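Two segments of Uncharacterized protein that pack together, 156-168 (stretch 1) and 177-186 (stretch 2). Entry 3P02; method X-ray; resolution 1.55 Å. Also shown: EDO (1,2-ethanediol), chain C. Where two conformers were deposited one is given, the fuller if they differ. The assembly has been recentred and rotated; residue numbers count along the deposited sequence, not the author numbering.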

# COMPACT_ATOMS: atom_id res chain seq x y z
N GLU A 156 0.33 1.37 -12.69
CA GLU A 156 -0.33 0.48 -13.65
C GLU A 156 0.01 -0.99 -13.41
O GLU A 156 -0.78 -1.87 -13.77
CB GLU A 156 0.09 0.86 -15.08
CG GLU A 156 -0.51 -0.03 -16.15
CD GLU A 156 -0.16 0.31 -17.59
OE1 GLU A 156 0.55 1.31 -17.82
OE2 GLU A 156 -0.59 -0.46 -18.48
N PHE A 157 1.17 -1.26 -12.80
CA PHE A 157 1.70 -2.62 -12.68
C PHE A 157 1.78 -3.18 -11.29
O PHE A 157 2.44 -4.22 -11.11
CB PHE A 157 3.15 -2.56 -13.22
CG PHE A 157 3.29 -1.82 -14.53
CD1 PHE A 157 2.81 -2.37 -15.71
CD2 PHE A 157 3.86 -0.54 -14.58
CE1 PHE A 157 2.89 -1.67 -16.92
CE2 PHE A 157 3.97 0.16 -15.78
CZ PHE A 157 3.50 -0.42 -16.95
N SER A 158 1.17 -2.51 -10.31
CA SER A 158 1.34 -2.92 -8.92
C SER A 158 0.17 -3.71 -8.35
O SER A 158 -0.90 -3.82 -8.94
CB SER A 158 1.57 -1.67 -8.06
OG SER A 158 0.39 -0.87 -8.02
N GLY A 159 0.38 -4.22 -7.14
CA GLY A 159 -0.70 -4.85 -6.41
C GLY A 159 -0.60 -6.34 -6.27
O GLY A 159 0.49 -6.92 -6.30
N ARG A 160 -1.76 -6.95 -6.10
CA ARG A 160 -1.87 -8.37 -5.76
C ARG A 160 -1.88 -9.22 -7.02
O ARG A 160 -2.92 -9.38 -7.64
CB ARG A 160 -3.10 -8.62 -4.88
CG ARG A 160 -3.02 -7.82 -3.57
CD ARG A 160 -4.20 -8.10 -2.64
NE ARG A 160 -5.46 -7.70 -3.22
CZ ARG A 160 -6.40 -8.51 -3.70
NH1 ARG A 160 -6.21 -9.83 -3.71
NH2 ARG A 160 -7.53 -8.02 -4.18
N PHE A 161 -0.73 -9.82 -7.36
CA PHE A 161 -0.67 -10.68 -8.54
C PHE A 161 -0.82 -12.14 -8.16
O PHE A 161 -0.48 -12.53 -7.04
CB PHE A 161 0.72 -10.54 -9.24
CG PHE A 161 0.82 -9.35 -10.16
CD1 PHE A 161 0.60 -8.06 -9.67
CD2 PHE A 161 1.12 -9.51 -11.49
CE1 PHE A 161 0.66 -6.95 -10.54
CE2 PHE A 161 1.23 -8.41 -12.34
CZ PHE A 161 0.99 -7.13 -11.86
N SER A 162 -1.31 -12.96 -9.11
CA SER A 162 -1.33 -14.42 -8.91
C SER A 162 0.12 -14.90 -8.96
O SER A 162 0.85 -14.59 -9.91
CB SER A 162 -2.15 -15.12 -10.00
OG SER A 162 -3.50 -14.70 -9.97
N GLY A 163 0.53 -15.65 -7.94
CA GLY A 163 1.91 -16.13 -7.89
C GLY A 163 2.11 -17.62 -8.06
O GLY A 163 3.24 -18.11 -7.97
N SER A 164 1.00 -18.38 -8.26
CA SER A 164 1.09 -19.85 -8.32
C SER A 164 1.95 -20.40 -9.47
O SER A 164 2.35 -21.57 -9.41
CB SER A 164 -0.29 -20.49 -8.36
OG SER A 164 -1.01 -20.18 -7.18
N SER A 165 2.19 -19.61 -10.52
CA SER A 165 3.02 -20.07 -11.63
C SER A 165 4.49 -19.61 -11.48
O SER A 165 5.26 -19.79 -12.40
CB SER A 165 2.46 -19.57 -12.97
OG SER A 165 1.34 -20.37 -13.33
N LEU A 166 4.85 -18.98 -10.34
CA LEU A 166 6.25 -18.61 -10.07
C LEU A 166 6.78 -19.64 -9.07
O LEU A 166 6.56 -19.53 -7.86
CB LEU A 166 6.43 -17.16 -9.59
CG LEU A 166 7.89 -16.73 -9.47
CD1 LEU A 166 8.66 -16.84 -10.84
CD2 LEU A 166 7.99 -15.29 -8.96
N LEU A 167 7.41 -20.71 -9.61
CA LEU A 167 7.76 -21.87 -8.80
C LEU A 167 9.14 -21.77 -8.18
O LEU A 167 10.14 -21.51 -8.86
CB LEU A 167 7.66 -23.14 -9.67
CG LEU A 167 6.30 -23.31 -10.42
CD1 LEU A 167 6.35 -24.54 -11.34
CD2 LEU A 167 5.14 -23.49 -9.43
N GLY A 168 9.16 -22.00 -6.87
CA GLY A 168 10.39 -22.01 -6.10
C GLY A 168 10.91 -23.43 -6.03
O GLY A 168 10.20 -24.34 -5.60
N LYS A 177 9.51 -26.68 -4.24
CA LYS A 177 9.80 -26.48 -2.81
C LYS A 177 8.87 -25.46 -2.20
O LYS A 177 8.51 -25.57 -1.03
CB LYS A 177 11.27 -26.06 -2.61
CG LYS A 177 12.25 -27.17 -3.04
CD LYS A 177 12.13 -28.41 -2.16
CE LYS A 177 12.81 -29.60 -2.82
NZ LYS A 177 12.56 -30.84 -2.02
N PHE A 178 8.48 -24.45 -2.98
CA PHE A 178 7.56 -23.44 -2.47
C PHE A 178 6.91 -22.65 -3.60
O PHE A 178 7.48 -22.54 -4.69
CB PHE A 178 8.27 -22.47 -1.50
CG PHE A 178 9.35 -21.62 -2.13
CD1 PHE A 178 9.05 -20.39 -2.71
CD2 PHE A 178 10.68 -22.04 -2.11
CE1 PHE A 178 10.06 -19.61 -3.29
CE2 PHE A 178 11.69 -21.27 -2.69
CZ PHE A 178 11.37 -20.04 -3.26
N SER A 179 5.76 -22.03 -3.30
CA SER A 179 5.10 -21.06 -4.17
C SER A 179 4.09 -20.31 -3.31
O SER A 179 3.71 -20.80 -2.23
CB SER A 179 4.44 -21.67 -5.41
OG SER A 179 3.32 -22.46 -5.05
N SER A 180 3.63 -19.16 -3.80
CA SER A 180 2.64 -18.35 -3.08
C SER A 180 1.48 -18.05 -3.99
O SER A 180 1.72 -17.65 -5.14
CB SER A 180 3.28 -17.05 -2.61
OG SER A 180 4.40 -17.31 -1.77
N THR A 181 0.24 -18.19 -3.49
CA THR A 181 -0.93 -17.93 -4.33
C THR A 181 -0.98 -16.47 -4.74
O THR A 181 -1.42 -16.18 -5.87
CB THR A 181 -2.25 -18.34 -3.65
OG1 THR A 181 -2.44 -17.57 -2.47
CG2 THR A 181 -2.33 -19.81 -3.35
N GLU A 182 -0.55 -15.57 -3.85
CA GLU A 182 -0.51 -14.15 -4.14
C GLU A 182 0.90 -13.61 -3.92
O GLU A 182 1.54 -13.96 -2.92
CB GLU A 182 -1.51 -13.43 -3.23
CG GLU A 182 -1.65 -11.96 -3.52
CD GLU A 182 -2.71 -11.35 -2.64
OE1 GLU A 182 -3.92 -11.50 -2.95
OE2 GLU A 182 -2.33 -10.74 -1.61
N ILE A 183 1.36 -12.77 -4.83
CA ILE A 183 2.63 -12.08 -4.73
C ILE A 183 2.32 -10.61 -4.94
O ILE A 183 1.79 -10.24 -6.00
CB ILE A 183 3.70 -12.60 -5.70
CG1 ILE A 183 4.15 -14.04 -5.27
CG2 ILE A 183 4.91 -11.62 -5.76
CD1 ILE A 183 5.14 -14.69 -6.18
N LYS A 184 2.61 -9.79 -3.94
CA LYS A 184 2.38 -8.34 -4.06
C LYS A 184 3.54 -7.66 -4.75
O LYS A 184 4.71 -7.90 -4.41
CB LYS A 184 2.20 -7.71 -2.67
CG LYS A 184 1.50 -6.34 -2.71
CD LYS A 184 1.13 -5.83 -1.32
CE LYS A 184 0.11 -6.67 -0.59
NZ LYS A 184 -0.44 -5.95 0.59
N LEU A 185 3.22 -6.78 -5.71
CA LEU A 185 4.21 -5.95 -6.39
C LEU A 185 4.09 -4.56 -5.76
O LEU A 185 3.04 -3.92 -5.87
CB LEU A 185 3.97 -5.93 -7.93
CG LEU A 185 4.69 -7.05 -8.74
CD1 LEU A 185 4.62 -8.41 -8.09
CD2 LEU A 185 4.28 -7.06 -10.23
N ASN A 186 5.13 -4.17 -5.03
CA ASN A 186 5.22 -2.90 -4.31
C ASN A 186 5.78 -1.84 -5.24
O ASN A 186 6.49 -2.17 -6.18
CB ASN A 186 6.10 -3.09 -3.10
CG ASN A 186 5.66 -4.28 -2.29
OD1 ASN A 186 4.56 -4.30 -1.75
ND2 ASN A 186 6.40 -5.38 -2.38
C1 EDO C . -4.44 -12.41 -7.65
O1 EDO C . -4.62 -11.12 -8.23
C2 EDO C . -5.59 -12.67 -6.69
O2 EDO C . -6.85 -12.51 -7.37
O HOH W 1 5.16 -18.08 -6.06
O HOH W 2 2.03 -23.37 -7.34
O HOH W 3 -2.18 -17.84 -7.89

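The two stretches run antiparallel, the axes of strands 159-162 and 182-186 crossing at 141° with a closest approach of 4.5 Å. Pairing follows the alternation expected of an antiparallel ladder. Gly-159 and Leu-185 form a hydrogen-bonded pair, with Gly-159 N to Leu-185 O at 3.0 Å (175° at the hydrogen) and Leu-185 N to Gly-159 O at 2.8 Å (166°). Two residues on, Phe-161 and Ile-183 repeat the pattern: Phe-161 N to Ile-183 O and Ile-183 N to Phe-161 O are both 2.9 Å. Between them Arg-160 faces Lys-184 without direct hydrogen bonds, their CA atoms 4.6 Å apart, close enough for Lys-184 CA to make a CA-H...O contact of 3.3 Å with Gly-159 O.

Gly-163 N extends the ladder by donating to Thr-181 O at 2.9 Å and 174°. A type I turn from Gly-163 to Leu-166 follows, closed by Leu-166 N to Gly-163 O at 3.0 Å, and the register shifts by two before a second ladder begins. Across this break water 1 substitutes for direct pairing: it donates to Gly-163 O and Leu-166 O, both 2.7 Å away, and accepts from Ser-180 N at 2.9 Å. Beyond it, Gly-168 N donates to Phe-178 O at 2.8 Å, while Gly-168 O accepts from both Lys-177 N (2.8 Å) and Phe-178 N (3.1 Å).

Side chains divide between the sheet faces. On the face of Arg-160 and Lys-184, Arg-160 NH1 forms a salt bridge with Glu-182 OE1 at 2.9 Å and 161°; the carboxylate oxygen lies at the guanidinium edge, near its plane, where the N-H groups point. The CA-to-CB bond of Glu-182 points away, but the end of its side chain comes nearer to reach this partner.

The other face carries the buried apolar packing of Phe-161, Ile-183 and Leu-185. Leu-185 CD2 sits 3.6 Å from the centroid of the Phe-161 ring and 13° off its normal, a CH-pi contact over the face. Ile-183 CD1 meets Leu-166 CD2 at 4.0 Å and Gly-163 CA at 3.9 Å.

Gly-163 and Gly-168 permit this closeness. A CB modelled on Gly-163 would lie 2.5 Å from Ser-180 O and 2.7 Å from Ile-183 CG1, both clashes. At Gly-168 it would fall 2.3 Å from Phe-178 CE1; without it, Gly-168 CA rests 3.6 Å from the Phe-178 ring centroid, 12° off the normal, in a second CH-pi contact.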